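Fructuronate-tagaturonate epimerase UxaE from Cohnella laeviribosi in complex with 1 glycerol (Cohnella laeviribosi, PDB 6IL9) catalyses the epimerisation that interconverts fructuronate and tagaturonate, probably at a zinc-bearing site in its TIM barrel. Local coordinates at residues G337-I342 with N360-V365. Residues are numbered along the deposited sequence; the frame is centred on the assembly and turned at random.
Sequences GYKLSI and NGRFHV
Leu340 and Ile342 bond to both sides of His364 in parallel-strand fashion, His364 N giving to Leu340 O at 3.0 Å (N-H...O 172°) and Ile342 N to His364 O at 2.8 Å, with the short strand axes 13° apart. Where the strands diverge, one water bridges Leu340 N and Arg362 O. Arg362 is bent at chi3 (70°), which sets NE; its guanidinium meets the carbonyls of 337-342: NH1 bonds Gly337 O at 2.9 Å from above the carbonyl plane, while NH2 makes a weak bond to Tyr338 O. Lys339 CA covers one guanidinium face. The Lys339 chain passes Arg362 CG with its CD at 3.7 Å and brings NZ 3.1 Å from Phe363 O, also above that carbonyl plane; Thr93 and Ser91 O hold the same ammonium. A methionine in place of Lys339 would probably leave Phe363 O and Ser91 O without this donor. Ser341 OG meets the His364 ring edge in plane, 3.6 Å from CD2, and is hydrogen-bonded to Glu269; His364 ND1 is hydrogen-bonded to Thr93 OG1. Ile342 CG1 packs on Val365 CG2. These neighbouring barrel strands are joined through helix 349-358 as a beta-alpha-beta crossover; strands 300-302 and 93-96 flank them, and helices 281-293 and 319-336 cover Leu340.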
ATOM      1  N   GLY A 337      16.189 -10.035 -12.055  1.00 14.65           N
ATOM      2  CA  GLY A 337      14.856 -10.425 -12.473  1.00 15.65           C
ATOM      3  C   GLY A 337      13.712  -9.830 -11.667  1.00 13.75           C
ATOM      4  O   GLY A 337      12.564  -9.898 -12.120  1.00 15.50           O
ATOM      5  N   TYR A 338      13.972  -9.295 -10.472  1.00 14.85           N
ATOM      6  CA  TYR A 338      12.903  -8.714  -9.674  1.00 15.40           C
ATOM      7  C   TYR A 338      12.674  -7.271 -10.119  1.00 16.81           C
ATOM      8  O   TYR A 338      13.383  -6.745 -10.982  1.00 17.23           O
ATOM      9  CB  TYR A 338      13.245  -8.804  -8.180  1.00 13.64           C
ATOM     10  CG  TYR A 338      14.563  -8.157  -7.839  1.00 15.02           C
ATOM     11  CD1 TYR A 338      14.656  -6.780  -7.630  1.00 15.04           C
ATOM     12  CD2 TYR A 338      15.724  -8.922  -7.725  1.00 14.77           C
ATOM     13  CE1 TYR A 338      15.871  -6.189  -7.342  1.00 15.94           C
ATOM     14  CE2 TYR A 338      16.933  -8.339  -7.419  1.00 17.55           C
ATOM     15  CZ  TYR A 338      16.996  -6.971  -7.238  1.00 14.28           C
ATOM     16  OH  TYR A 338      18.212  -6.402  -6.945  1.00 17.49           O
ATOM     17  N   LYS A 339      11.666  -6.617  -9.531  1.00 14.00           N
ATOM     18  CA  LYS A 339      11.310  -5.242  -9.868  1.00 14.91           C
ATOM     19  C   LYS A 339      11.742  -4.290  -8.763  1.00 14.92           C
ATOM     20  O   LYS A 339      11.771  -4.657  -7.588  1.00 15.85           O
ATOM     21  CB  LYS A 339       9.793  -5.088 -10.054  1.00 15.51           C
ATOM     22  CG  LYS A 339       9.138  -6.152 -10.905  1.00 19.48           C
ATOM     23  CD  LYS A 339       7.722  -5.741 -11.262  1.00 19.10           C
ATOM     24  CE  LYS A 339       6.819  -5.634 -10.052  1.00 16.34           C
ATOM     25  NZ  LYS A 339       5.373  -5.484 -10.475  1.00 19.59           N
ATOM     26  N   LEU A 340      12.013  -3.040  -9.140  1.00 14.02           N
ATOM     27  CA  LEU A 340      12.144  -1.988  -8.139  1.00 13.43           C
ATOM     28  C   LEU A 340      10.783  -1.637  -7.563  1.00 15.43           C
ATOM     29  O   LEU A 340       9.781  -1.562  -8.285  1.00 15.19           O
ATOM     30  CB  LEU A 340      12.763  -0.736  -8.754  1.00 15.57           C
ATOM     31  CG  LEU A 340      14.218  -0.817  -9.181  1.00 16.53           C
ATOM     32  CD1 LEU A 340      14.637   0.564  -9.697  1.00 16.01           C
ATOM     33  CD2 LEU A 340      15.090  -1.261  -8.026  1.00 17.91           C
ATOM     34  N   SER A 341      10.755  -1.407  -6.253  1.00 13.77           N
ATOM     35  CA  SER A 341       9.550  -0.997  -5.540  1.00 16.59           C
ATOM     36  C   SER A 341       9.755   0.391  -4.956  1.00 16.93           C
ATOM     37  O   SER A 341      10.763   0.642  -4.286  1.00 18.70           O
ATOM     38  CB  SER A 341       9.220  -1.993  -4.432  1.00 18.11           C
ATOM     39  OG  SER A 341       8.000  -1.637  -3.816  1.00 18.80           O
ATOM     40  N   ILE A 342       8.798   1.282  -5.200  1.00 15.65           N
ATOM     41  CA  ILE A 342       8.854   2.668  -4.736  1.00 17.91           C
ATOM     42  C   ILE A 342       7.876   2.816  -3.582  1.00 15.76           C
ATOM     43  O   ILE A 342       6.660   2.835  -3.797  1.00 16.91           O
ATOM     44  CB  ILE A 342       8.506   3.661  -5.857  1.00 16.03           C
ATOM     45  CG1 ILE A 342       9.179   3.287  -7.184  1.00 18.82           C
ATOM     46  CG2 ILE A 342       8.838   5.090  -5.419  1.00 17.83           C
ATOM     47  CD1 ILE A 342      10.677   3.355  -7.162  1.00 20.95           C
ATOM     48  N   ASN A 360      11.429   0.281 -17.744  1.00 16.52           N
ATOM     49  CA  ASN A 360      10.650  -0.140 -18.913  1.00 18.11           C
ATOM     50  C   ASN A 360       9.235  -0.527 -18.502  1.00 17.45           C
ATOM     51  O   ASN A 360       8.656  -1.495 -19.001  1.00 18.43           O
ATOM     52  CB  ASN A 360      11.355  -1.282 -19.657  1.00 20.86           C
ATOM     53  CG  ASN A 360      10.792  -1.520 -21.045  1.00 30.13           C
ATOM     54  OD1 ASN A 360      10.212  -0.623 -21.662  1.00 30.86           O
ATOM     55  ND2 ASN A 360      10.971  -2.738 -21.550  1.00 30.34           N
ATOM     56  N   GLY A 361       8.673   0.232 -17.560  1.00 15.29           N
ATOM     57  CA  GLY A 361       7.303  -0.000 -17.149  1.00 16.20           C
ATOM     58  C   GLY A 361       7.101  -1.161 -16.203  1.00 17.34           C
ATOM     59  O   GLY A 361       5.947  -1.512 -15.913  1.00 19.20           O
ATOM     60  N   ARG A 362       8.180  -1.769 -15.712  1.00 13.51           N
ATOM     61  CA  ARG A 362       8.130  -2.960 -14.862  1.00 13.20           C
ATOM     62  C   ARG A 362       8.540  -2.572 -13.442  1.00 14.72           C
ATOM     63  O   ARG A 362       9.714  -2.644 -13.074  1.00 15.43           O
ATOM     64  CB  ARG A 362       9.062  -4.032 -15.414  1.00 14.06           C
ATOM     65  CG  ARG A 362       8.904  -5.379 -14.757  1.00 15.34           C
ATOM     66  CD  ARG A 362       9.879  -6.362 -15.376  1.00 16.53           C
ATOM     67  NE  ARG A 362      11.272  -6.079 -15.025  1.00 16.14           N
ATOM     68  CZ  ARG A 362      11.920  -6.685 -14.036  1.00 16.75           C
ATOM     69  NH1 ARG A 362      11.284  -7.585 -13.286  1.00 15.64           N
ATOM     70  NH2 ARG A 362      13.192  -6.386 -13.793  1.00 15.19           N
ATOM     71  N   PHE A 363       7.564  -2.170 -12.641  1.00 14.02           N
ATOM     72  CA  PHE A 363       7.838  -1.586 -11.338  1.00 13.01           C
ATOM     73  C   PHE A 363       6.711  -1.961 -10.398  1.00 13.21           C
ATOM     74  O   PHE A 363       5.668  -2.463 -10.817  1.00 13.21           O
ATOM     75  CB  PHE A 363       7.952  -0.052 -11.436  1.00 14.88           C
ATOM     76  CG  PHE A 363       6.733   0.603 -12.072  1.00 14.57           C
ATOM     77  CD1 PHE A 363       5.520   0.687 -11.390  1.00 15.78           C
ATOM     78  CD2 PHE A 363       6.807   1.137 -13.352  1.00 15.34           C
ATOM     79  CE1 PHE A 363       4.398   1.269 -11.988  1.00 16.42           C
ATOM     80  CE2 PHE A 363       5.685   1.735 -13.957  1.00 14.80           C
ATOM     81  CZ  PHE A 363       4.486   1.803 -13.279  1.00 16.44           C
ATOM     82  N   HIS A 364       6.935  -1.689  -9.116  1.00 15.49           N
ATOM     83  CA  HIS A 364       5.872  -1.581  -8.133  1.00 12.81           C
ATOM     84  C   HIS A 364       5.963  -0.202  -7.496  1.00 13.85           C
ATOM     85  O   HIS A 364       7.052   0.233  -7.115  1.00 15.78           O
ATOM     86  CB  HIS A 364       5.984  -2.663  -7.052  1.00 14.57           C
ATOM     87  CG  HIS A 364       4.799  -2.708  -6.146  1.00 15.50           C
ATOM     88  ND1 HIS A 364       3.537  -3.008  -6.604  1.00 18.25           N
ATOM     89  CD2 HIS A 364       4.671  -2.459  -4.818  1.00 16.65           C
ATOM     90  CE1 HIS A 364       2.680  -2.957  -5.601  1.00 16.35           C
ATOM     91  NE2 HIS A 364       3.341  -2.627  -4.504  1.00 16.15           N
ATOM     92  N   VAL A 365       4.823   0.482  -7.385  1.00 15.61           N
ATOM     93  CA  VAL A 365       4.731   1.752  -6.669  1.00 15.16           C
ATOM     94  C   VAL A 365       3.654   1.605  -5.606  1.00 14.64           C
ATOM     95  O   VAL A 365       2.563   1.111  -5.906  1.00 14.46           O
ATOM     96  CB  VAL A 365       4.401   2.915  -7.621  1.00 16.75           C
ATOM     97  CG1 VAL A 365       4.127   4.192  -6.831  1.00 16.58           C
ATOM     98  CG2 VAL A 365       5.541   3.130  -8.622  1.00 19.36           C
TER
HETATM   99  O   HOH W   1      12.200  -2.725 -11.957  1.00 16.13           O